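Side-chain contacts in MstE (Scytonema sp. PCC 10023, PDB 6SBF), which is a single-domain class II terpene cyclase that probably cyclises a linear isoprenoid chain into a polycyclic scaffold on the way to merosterol-type compounds: residues T139-Q142 and G146-T149; Q170-A175 and G209-D214; R312-F317 and P325-Y330. The protein carries 1 engineered substitution. One frame throughout, in Å; residues are numbered along the deposited sequence.

Overall arrangement
In MstE three loop contacts follow one another in space, with contact 2 (170-175 with 209-214) in the middle: its centre lies about 12 Å from that of contact 1 and about 11 Å from that of contact 3. Thr149 OG1 of contact 1 probably bonds to Trp211 NE1 of contact 2 at 2.9 Å, and Trp172 NE1 then probably bonds to Pro314 O of contact 3 at 2.8 Å. Contacts 1 and 3 do not touch; about 9 Å separates their nearest atoms. Thr149 also packs on Asp108, first residue of an Asp-Ala-Asp-Thr run resembling the Asp-X-Asp-Asp acid motif of class II cyclases, which probably places contact 1 near the proton-donating end of the pocket.

Contact 1 of 3, residues T139-Q142 and G146-T149; sequences THLQ and GIAT
Leu141 and Ile147 are joined through their backbones as a non-hydrogen-bonded antiparallel pair, a single bridge that closes the turn between helix 128-138 and helix 152-158. Two backbone bonds frame the pair. Ala148 N donates to His140 O over 2.9 Å, almost straight at 175°, and Gln142 N donates to Gly146 O at 2.8 Å.

A side-chain bond inside 139-142 reinforces them. The Gln142 chain bends back at chi2 (-52°) and swings its amide over the His140-Leu141 peptide, where NE2 donates to His140 O at 3.0 Å. This donor stands above the carbonyl plane, whereas Ala148 N comes from the opposite face with a smaller tilt, so two N-H groups grip one oxygen. A leucine in place of Gln142 would probably leave His140 O with the Ala148 N bond alone from this set and remove what fixes the chain in its folded-back shape.

The remaining contacts are apolar or loosely polar. Ala148 CB tucks under the Gln142 amide, 3.7 Å from NE2, while Ile147 CG1 presses on His140 CB at 3.5 Å and the Ile147 and Leu141 methyl ends meet at an oblique angle. Thr149 O lies over one face of the His140 imidazole, 3.7 Å from CE1; the polar end of that ring is held by Glu98 through NE2. Thr149 OG1 binds His176 beyond the turn.

The Gln142-Gly146 spacing matches the Gln-x-x-x-Gly part of the QW repeats of triterpene cyclases, though the tryptophan is missing, so the kinship is only probable. Chemically, His140 O, accepting from both faces of its plane, is probably a main fixed point of the turn.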
loop_
_atom_site.group_PDB
_atom_site.type_symbol
_atom_site.label_atom_id
_atom_site.label_comp_id
_atom_site.label_asym_id
_atom_site.label_seq_id
_atom_site.Cartn_x
_atom_site.Cartn_y
_atom_site.Cartn_z
ATOM N N THR A 139 -12.092 6.862 15.627
ATOM C CA THR A 139 -13.075 5.870 16.109
ATOM C C THR A 139 -12.538 4.430 15.987
ATOM O O THR A 139 -13.026 3.567 16.718
ATOM C CB THR A 139 -14.398 6.043 15.359
ATOM O OG1 THR A 139 -14.762 7.425 15.446
ATOM C CG2 THR A 139 -15.478 5.165 15.942
ATOM N N HIS A 140 -11.591 4.198 15.084
ATOM C CA HIS A 140 -11.019 2.886 14.792
ATOM C C HIS A 140 -9.810 2.552 15.676
ATOM O O HIS A 140 -9.322 1.407 15.567
ATOM C CB HIS A 140 -10.656 2.836 13.319
ATOM C CG HIS A 140 -11.817 2.868 12.406
ATOM N ND1 HIS A 140 -12.685 1.802 12.248
ATOM C CD2 HIS A 140 -12.236 3.797 11.566
ATOM C CE1 HIS A 140 -13.590 2.131 11.330
ATOM N NE2 HIS A 140 -13.338 3.323 10.910
ATOM N N LEU A 141 -9.355 3.481 16.509
ATOM C CA LEU A 141 -8.255 3.191 17.419
ATOM C C LEU A 141 -8.698 2.170 18.462
ATOM O O LEU A 141 -9.760 2.340 19.040
ATOM C CB LEU A 141 -7.804 4.476 18.086
ATOM C CG LEU A 141 -7.107 5.472 17.183
ATOM C CD1 LEU A 141 -7.009 6.816 17.885
ATOM C CD2 LEU A 141 -5.748 4.952 16.746
ATOM N N GLN A 142 -7.839 1.173 18.714
ATOM C CA GLN A 142 -8.148 0.053 19.628
ATOM C C GLN A 142 -7.433 0.234 20.961
ATOM O O GLN A 142 -6.367 0.839 21.025
ATOM C CB GLN A 142 -7.747 -1.235 18.920
ATOM C CG GLN A 142 -8.562 -1.527 17.673
ATOM C CD GLN A 142 -10.054 -1.477 17.930
ATOM O OE1 GLN A 142 -10.563 -2.289 18.726
ATOM N NE2 GLN A 142 -10.789 -0.586 17.243
ATOM N N GLY A 146 -3.253 0.135 18.294
ATOM C CA GLY A 146 -3.365 0.081 16.818
ATOM C C GLY A 146 -4.723 0.536 16.269
ATOM O O GLY A 146 -5.615 0.949 17.022
ATOM N N ILE A 147 -4.848 0.487 14.957
ATOM C CA ILE A 147 -6.098 0.867 14.318
ATOM C C ILE A 147 -6.710 -0.331 13.602
ATOM O O ILE A 147 -5.983 -1.121 12.956
ATOM C CB ILE A 147 -5.882 2.088 13.428
ATOM C CG1 ILE A 147 -7.189 2.807 13.185
ATOM C CG2 ILE A 147 -5.212 1.683 12.208
ATOM C CD1 ILE A 147 -6.986 4.257 12.862
ATOM N N ALA A 148 -8.018 -0.450 13.744
ATOM C CA ALA A 148 -8.824 -1.502 13.089
ATOM C C ALA A 148 -9.339 -0.992 11.730
ATOM O O ALA A 148 -9.725 0.158 11.607
ATOM C CB ALA A 148 -9.961 -1.953 13.943
ATOM N N THR A 149 -9.449 -1.881 10.761
ATOM C CA THR A 149 -9.947 -1.525 9.420
ATOM C C THR A 149 -11.422 -1.144 9.503
ATOM O O THR A 149 -11.841 -0.099 8.949
ATOM C CB THR A 149 -9.763 -2.677 8.436
ATOM O OG1 THR A 149 -8.374 -2.950 8.264
ATOM C CG2 THR A 149 -10.329 -2.362 7.071
#

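Contact 2 of 3, residues Q170-A175 and G209-D214; sequences QGWCGA and GYWWSD
Tyr210 projects its ring at Gly171 and Trp172 because CG stands opposite the backbone N (chi1 -173°), whereas Trp211, with CG opposite the carbonyl carbon (chi1 -62°), runs beside it to reach the Trp172 indole. These loops link helices of the alpha6-alpha6 barrel, and Gly171 opens a type I beta turn that ends at Gly174.

Trp172 is met from two directions. Trp211 CH2 lies over one face of the indole, toward its rim and 3.6 Å from CD1, while the Tyr210 hydroxyl arrives at the edge, near the indole plane, with OH 3.4 Å from the same CD1. The Trp172 pyrrole ring and the Trp211 benzene ring are tilted by 43°, a slanting meeting and not a true stack. Within their own segment the two aromatics nest closely too, with Tyr210 CD2 over the centre of the Trp211 ring.

Tyr210 OH bonds to Asp318 O and Trp172 NE1 to Pro314 O, while the backbone Gly171 O accepts from His176, whose ring stacks on Tyr210. With no side chain in the way at Gly171, Tyr210 OH comes to 3.1 Å from the Gly171 carbonyl carbon, C.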
loop_
_atom_site.group_PDB
_atom_site.type_symbol
_atom_site.label_atom_id
_atom_site.label_comp_id
_atom_site.label_asym_id
_atom_site.label_seq_id
_atom_site.Cartn_x
_atom_site.Cartn_y
_atom_site.Cartn_z
ATOM N N GLN A 170 -14.128 -10.517 14.827
ATOM C CA GLN A 170 -12.997 -9.938 15.601
ATOM C C GLN A 170 -11.708 -9.958 14.782
ATOM O O GLN A 170 -10.767 -9.207 15.142
ATOM C CB GLN A 170 -12.841 -10.673 16.927
ATOM C CG GLN A 170 -13.980 -10.329 17.862
ATOM C CD GLN A 170 -14.161 -8.825 17.941
ATOM O OE1 GLN A 170 -13.271 -8.073 18.377
ATOM N NE2 GLN A 170 -15.322 -8.363 17.544
ATOM N N GLY A 171 -11.601 -10.786 13.740
ATOM C CA GLY A 171 -10.480 -10.703 12.791
ATOM C C GLY A 171 -10.536 -9.417 11.980
ATOM O O GLY A 171 -9.578 -8.618 12.035
ATOM N N TRP A 172 -11.651 -9.203 11.294
ATOM C CA TRP A 172 -11.772 -8.014 10.430
ATOM C C TRP A 172 -11.854 -6.711 11.234
ATOM O O TRP A 172 -11.613 -5.648 10.631
ATOM C CB TRP A 172 -13.014 -8.166 9.579
ATOM C CG TRP A 172 -12.906 -9.174 8.498
ATOM C CD1 TRP A 172 -11.857 -9.996 8.206
ATOM C CD2 TRP A 172 -13.953 -9.519 7.585
ATOM N NE1 TRP A 172 -12.185 -10.805 7.150
ATOM C CE2 TRP A 172 -13.449 -10.517 6.738
ATOM C CE3 TRP A 172 -15.227 -9.022 7.388
ATOM C CZ2 TRP A 172 -14.183 -11.042 5.687
ATOM C CZ3 TRP A 172 -15.959 -9.563 6.365
ATOM C CH2 TRP A 172 -15.455 -10.564 5.535
ATOM N N CYS A 173 -12.189 -6.758 12.515
ATOM C CA CYS A 173 -12.485 -5.563 13.345
ATOM C C CYS A 173 -11.447 -5.398 14.458
ATOM O O CYS A 173 -11.653 -4.560 15.336
ATOM C CB CYS A 173 -13.905 -5.576 13.886
ATOM S SG CYS A 173 -15.127 -5.680 12.568
ATOM N N GLY A 174 -10.358 -6.126 14.393
ATOM C CA GLY A 174 -9.229 -5.932 15.310
ATOM C C GLY A 174 -8.218 -4.970 14.750
ATOM O O GLY A 174 -8.209 -4.664 13.552
ATOM N N ALA A 175 -7.260 -4.606 15.593
ATOM C CA ALA A 175 -6.116 -3.810 15.149
ATOM C C ALA A 175 -5.370 -4.554 14.053
ATOM O O ALA A 175 -5.075 -5.759 14.226
ATOM C CB ALA A 175 -5.223 -3.462 16.296
ATOM N N GLY A 209 1.539 -8.035 7.965
ATOM C CA GLY A 209 0.250 -7.384 7.766
ATOM C C GLY A 209 -0.933 -8.331 7.926
ATOM O O GLY A 209 -0.776 -9.544 8.103
ATOM N N TYR A 210 -2.116 -7.782 7.846
ATOM C CA TYR A 210 -3.368 -8.515 7.944
ATOM C C TYR A 210 -3.879 -8.848 6.542
ATOM O O TYR A 210 -4.008 -10.070 6.191
ATOM C CB TYR A 210 -4.393 -7.725 8.764
ATOM C CG TYR A 210 -5.637 -8.538 9.036
ATOM C CD1 TYR A 210 -5.664 -9.434 10.092
ATOM C CD2 TYR A 210 -6.757 -8.445 8.224
ATOM C CE1 TYR A 210 -6.795 -10.197 10.333
ATOM C CE2 TYR A 210 -7.890 -9.215 8.454
ATOM C CZ TYR A 210 -7.891 -10.103 9.505
ATOM O OH TYR A 210 -8.991 -10.886 9.707
ATOM N N TRP A 211 -4.100 -7.828 5.716
ATOM C CA TRP A 211 -4.762 -8.026 4.400
ATOM C C TRP A 211 -3.802 -8.403 3.277
ATOM O O TRP A 211 -4.240 -8.684 2.179
ATOM C CB TRP A 211 -5.483 -6.746 4.023
ATOM C CG TRP A 211 -6.565 -6.319 4.950
ATOM C CD1 TRP A 211 -6.515 -5.283 5.840
ATOM C CD2 TRP A 211 -7.870 -6.900 5.093
ATOM N NE1 TRP A 211 -7.684 -5.182 6.537
ATOM C CE2 TRP A 211 -8.539 -6.183 6.096
ATOM C CE3 TRP A 211 -8.535 -7.992 4.518
ATOM C CZ2 TRP A 211 -9.826 -6.485 6.504
ATOM C CZ3 TRP A 211 -9.812 -8.285 4.925
ATOM C CH2 TRP A 211 -10.466 -7.559 5.912
ATOM N N TRP A 212 -2.514 -8.333 3.482
ATOM C CA TRP A 212 -1.527 -8.524 2.419
ATOM C C TRP A 212 -0.688 -9.743 2.657
ATOM O O TRP A 212 -0.226 -9.975 3.784
ATOM C CB TRP A 212 -0.601 -7.301 2.335
ATOM C CG TRP A 212 -1.341 -6.033 2.033
ATOM C CD1 TRP A 212 -1.838 -5.184 2.959
ATOM C CD2 TRP A 212 -1.895 -5.623 0.763
ATOM N NE1 TRP A 212 -2.572 -4.216 2.379
ATOM C CE2 TRP A 212 -2.627 -4.467 1.023
ATOM C CE3 TRP A 212 -1.818 -6.115 -0.531
ATOM C CZ2 TRP A 212 -3.262 -3.767 0.004
ATOM C CZ3 TRP A 212 -2.502 -5.475 -1.530
ATOM C CH2 TRP A 212 -3.163 -4.269 -1.269
ATOM N N SER A 213 -0.380 -10.429 1.577
ATOM C CA SER A 213 0.527 -11.584 1.612
ATOM C C SER A 213 1.963 -11.108 1.833
ATOM O O SER A 213 2.773 -11.816 2.453
ATOM C CB SER A 213 0.426 -12.304 0.248
ATOM O OG SER A 213 -0.832 -12.882 -0.035
ATOM N N ASP A 214 2.317 -9.963 1.228
ATOM C CA ASP A 214 3.740 -9.584 1.122
ATOM C C ASP A 214 4.110 -8.687 2.303
ATOM O O ASP A 214 3.702 -7.469 2.351
ATOM C CB ASP A 214 3.987 -8.890 -0.203
ATOM C CG ASP A 214 3.744 -9.805 -1.389
ATOM O OD1 ASP A 214 4.359 -10.889 -1.413
ATOM O OD2 ASP A 214 2.956 -9.456 -2.288
#

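Contact 3 of 3, residues R312-F317 and P325-Y330; sequences RIPYPF and PHWRYY
The methylenes of Arg312 lie across the face of the Trp327 indole, and Pro314 fills in at the rim. Trp327 gives up more surface here than any other residue of the two segments. Arg312 CD rests over one face of its benzene ring in a CH-pi contact, 3.9 Å from the ring centroid and 22° off the ring normal, and Arg312 CD comes within 3.6 Å of Trp327 CZ2. Higher on the chain, Arg312 CB reaches Trp327 CZ3 at 3.8 Å.

The arginine takes this course with CG in the position between the backbone N and the carbonyl carbon (chi1 77°), and then runs extended to NE. Its guanidinium is almost parallel to the indole but does not sit squarely over it. Its N-H groups are used elsewhere: NE bonds to Tyr210 O and NH1 to Asn322 OD1, two grips that hold the planar head while its methylenes pack against the tryptophan.

At the indole edge the contact is with backbone and proline ring. Ile313 O lies close to the ring plane, 3.6 Å from Trp327 CZ3, and Pro314 CA approaches Trp327 CH2 equally closely, with Pro314 CG a little farther at 3.9 Å.

The two segments supply residues of the outer strands of a small mixed sheet, with strand 342-344 between them, antiparallel to 311-313 and parallel to 328-329; Ile343 of that middle strand packs against both Arg312 and Trp327. Through the Arg312 and Trp211 backbones, the sheet is joined to the loop between helix 187-200 and helix 215-229.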
loop_
_atom_site.group_PDB
_atom_site.type_symbol
_atom_site.label_atom_id
_atom_site.label_comp_id
_atom_site.label_asym_id
_atom_site.label_seq_id
_atom_site.Cartn_x
_atom_site.Cartn_y
_atom_site.Cartn_z
ATOM N N ARG A 312 -5.485 -10.577 0.507
ATOM C CA ARG A 312 -6.108 -11.768 1.049
ATOM C C ARG A 312 -7.354 -11.417 1.810
ATOM O O ARG A 312 -7.479 -10.319 2.379
ATOM C CB ARG A 312 -5.021 -12.570 1.670
ATOM C CG ARG A 312 -4.639 -12.008 2.964
ATOM C CD ARG A 312 -3.309 -12.758 3.215
ATOM N NE ARG A 312 -2.783 -12.241 4.417
ATOM C CZ ARG A 312 -1.609 -12.543 5.103
ATOM N NH1 ARG A 312 -1.431 -11.890 6.223
ATOM N NH2 ARG A 312 -0.693 -13.402 4.731
ATOM N N ILE A 313 -8.301 -12.354 1.771
ATOM C CA ILE A 313 -9.568 -12.206 2.480
ATOM C C ILE A 313 -9.575 -13.278 3.557
ATOM O O ILE A 313 -10.010 -14.411 3.346
ATOM C CB ILE A 313 -10.748 -12.342 1.536
ATOM C CG1 ILE A 313 -10.605 -11.405 0.324
ATOM C CG2 ILE A 313 -11.993 -12.104 2.378
ATOM C CD1 ILE A 313 -10.347 -9.900 0.648
ATOM N N PRO A 314 -9.117 -12.962 4.799
ATOM C CA PRO A 314 -9.213 -13.941 5.865
ATOM C C PRO A 314 -10.674 -14.158 6.218
ATOM O O PRO A 314 -11.513 -13.308 5.965
ATOM C CB PRO A 314 -8.506 -13.281 7.048
ATOM C CG PRO A 314 -7.654 -12.173 6.397
ATOM C CD PRO A 314 -8.558 -11.698 5.281
ATOM N N TYR A 315 -10.949 -15.294 6.846
ATOM C CA TYR A 315 -12.266 -15.451 7.488
ATOM C C TYR A 315 -12.455 -14.315 8.486
ATOM O O TYR A 315 -11.490 -13.847 9.119
ATOM C CB TYR A 315 -12.371 -16.813 8.169
ATOM C CG TYR A 315 -12.581 -17.959 7.221
ATOM C CD1 TYR A 315 -11.518 -18.625 6.654
ATOM C CD2 TYR A 315 -13.856 -18.343 6.853
ATOM C CE1 TYR A 315 -11.697 -19.663 5.755
ATOM C CE2 TYR A 315 -14.054 -19.379 5.957
ATOM C CZ TYR A 315 -12.969 -20.060 5.419
ATOM O OH TYR A 315 -13.164 -21.096 4.541
ATOM N N PRO A 316 -13.703 -13.843 8.678
ATOM C CA PRO A 316 -13.970 -12.712 9.559
ATOM C C PRO A 316 -13.478 -12.897 10.993
ATOM O O PRO A 316 -13.189 -11.895 11.658
ATOM C CB PRO A 316 -15.477 -12.417 9.507
ATOM C CG PRO A 316 -15.942 -13.230 8.365
ATOM C CD PRO A 316 -14.929 -14.298 8.010
ATOM N N PHE A 317 -13.354 -14.144 11.450
ATOM C CA PHE A 317 -13.045 -14.432 12.857
ATOM C C PHE A 317 -11.543 -14.502 13.035
ATOM O O PHE A 317 -11.095 -14.686 14.201
ATOM C CB PHE A 317 -13.696 -15.778 13.259
ATOM C CG PHE A 317 -13.363 -16.994 12.402
ATOM C CD1 PHE A 317 -12.105 -17.579 12.464
ATOM C CD2 PHE A 317 -14.305 -17.527 11.502
ATOM C CE1 PHE A 317 -11.793 -18.676 11.654
ATOM C CE2 PHE A 317 -13.988 -18.586 10.667
ATOM C CZ PHE A 317 -12.725 -19.168 10.758
ATOM N N PRO A 325 -2.740 -21.543 6.725
ATOM C CA PRO A 325 -1.899 -22.160 5.696
ATOM C C PRO A 325 -2.637 -22.495 4.417
ATOM O O PRO A 325 -1.984 -23.017 3.515
ATOM C CB PRO A 325 -1.393 -23.422 6.389
ATOM C CG PRO A 325 -2.506 -23.796 7.341
ATOM C CD PRO A 325 -3.039 -22.471 7.836
ATOM N N HIS A 326 -3.943 -22.119 4.397
ATOM C CA HIS A 326 -4.890 -22.648 3.400
ATOM C C HIS A 326 -5.147 -21.742 2.209
ATOM O O HIS A 326 -6.039 -22.043 1.386
ATOM C CB HIS A 326 -6.215 -23.023 4.086
ATOM C CG HIS A 326 -6.086 -23.854 5.310
ATOM N ND1 HIS A 326 -5.615 -25.151 5.295
ATOM C CD2 HIS A 326 -6.378 -23.549 6.596
ATOM C CE1 HIS A 326 -5.639 -25.611 6.531
ATOM N NE2 HIS A 326 -6.119 -24.655 7.372
ATOM N N TRP A 327 -4.465 -20.649 2.088
ATOM C CA TRP A 327 -4.725 -19.638 1.049
ATOM C C TRP A 327 -4.761 -20.309 -0.306
ATOM O O TRP A 327 -3.840 -21.085 -0.638
ATOM C CB TRP A 327 -3.707 -18.489 1.010
ATOM C CG TRP A 327 -3.617 -17.723 2.284
ATOM C CD1 TRP A 327 -2.607 -17.685 3.202
ATOM C CD2 TRP A 327 -4.625 -16.843 2.774
ATOM N NE1 TRP A 327 -2.966 -16.876 4.244
ATOM C CE2 TRP A 327 -4.188 -16.350 4.013
ATOM C CE3 TRP A 327 -5.880 -16.437 2.278
ATOM C CZ2 TRP A 327 -4.957 -15.526 4.803
ATOM C CZ3 TRP A 327 -6.655 -15.662 3.088
ATOM C CH2 TRP A 327 -6.186 -15.186 4.308
ATOM N N ARG A 328 -5.744 -19.905 -1.090
ATOM C CA ARG A 328 -5.823 -20.234 -2.512
ATOM C C ARG A 328 -6.058 -18.937 -3.300
ATOM O O ARG A 328 -6.637 -18.020 -2.744
ATOM C CB ARG A 328 -7.005 -21.162 -2.771
ATOM C CG ARG A 328 -6.861 -22.539 -2.124
ATOM C CD ARG A 328 -8.001 -23.448 -2.509
ATOM N NE ARG A 328 -9.270 -22.949 -1.990
ATOM C CZ ARG A 328 -10.436 -23.463 -2.351
ATOM N NH1 ARG A 328 -11.571 -22.978 -1.876
ATOM N NH2 ARG A 328 -10.442 -24.480 -3.188
ATOM N N TYR A 329 -5.668 -18.932 -4.548
ATOM C CA TYR A 329 -5.850 -17.772 -5.440
ATOM C C TYR A 329 -7.256 -17.891 -6.026
ATOM O O TYR A 329 -7.560 -18.911 -6.641
ATOM C CB TYR A 329 -4.723 -17.691 -6.473
ATOM C CG TYR A 329 -3.430 -17.360 -5.766
ATOM C CD1 TYR A 329 -2.664 -18.361 -5.195
ATOM C CD2 TYR A 329 -3.048 -16.035 -5.603
ATOM C CE1 TYR A 329 -1.522 -18.044 -4.479
ATOM C CE2 TYR A 329 -1.919 -15.698 -4.884
ATOM C CZ TYR A 329 -1.170 -16.713 -4.326
ATOM O OH TYR A 329 -0.055 -16.439 -3.582
ATOM N N TYR A 330 -8.131 -16.944 -5.749
ATOM C CA TYR A 330 -9.577 -16.982 -6.092
ATOM C C TYR A 330 -9.755 -17.337 -7.568
ATOM O O TYR A 330 -10.565 -18.223 -7.909
ATOM C CB TYR A 330 -10.263 -15.647 -5.800
ATOM C CG TYR A 330 -11.748 -15.696 -6.049
ATOM C CD1 TYR A 330 -12.594 -16.190 -5.076
ATOM C CD2 TYR A 330 -12.305 -15.164 -7.200
ATOM C CE1 TYR A 330 -13.965 -16.241 -5.250
ATOM C CE2 TYR A 330 -13.674 -15.201 -7.397
ATOM C CZ TYR A 330 -14.501 -15.735 -6.420
ATOM O OH TYR A 330 -15.841 -15.723 -6.629
#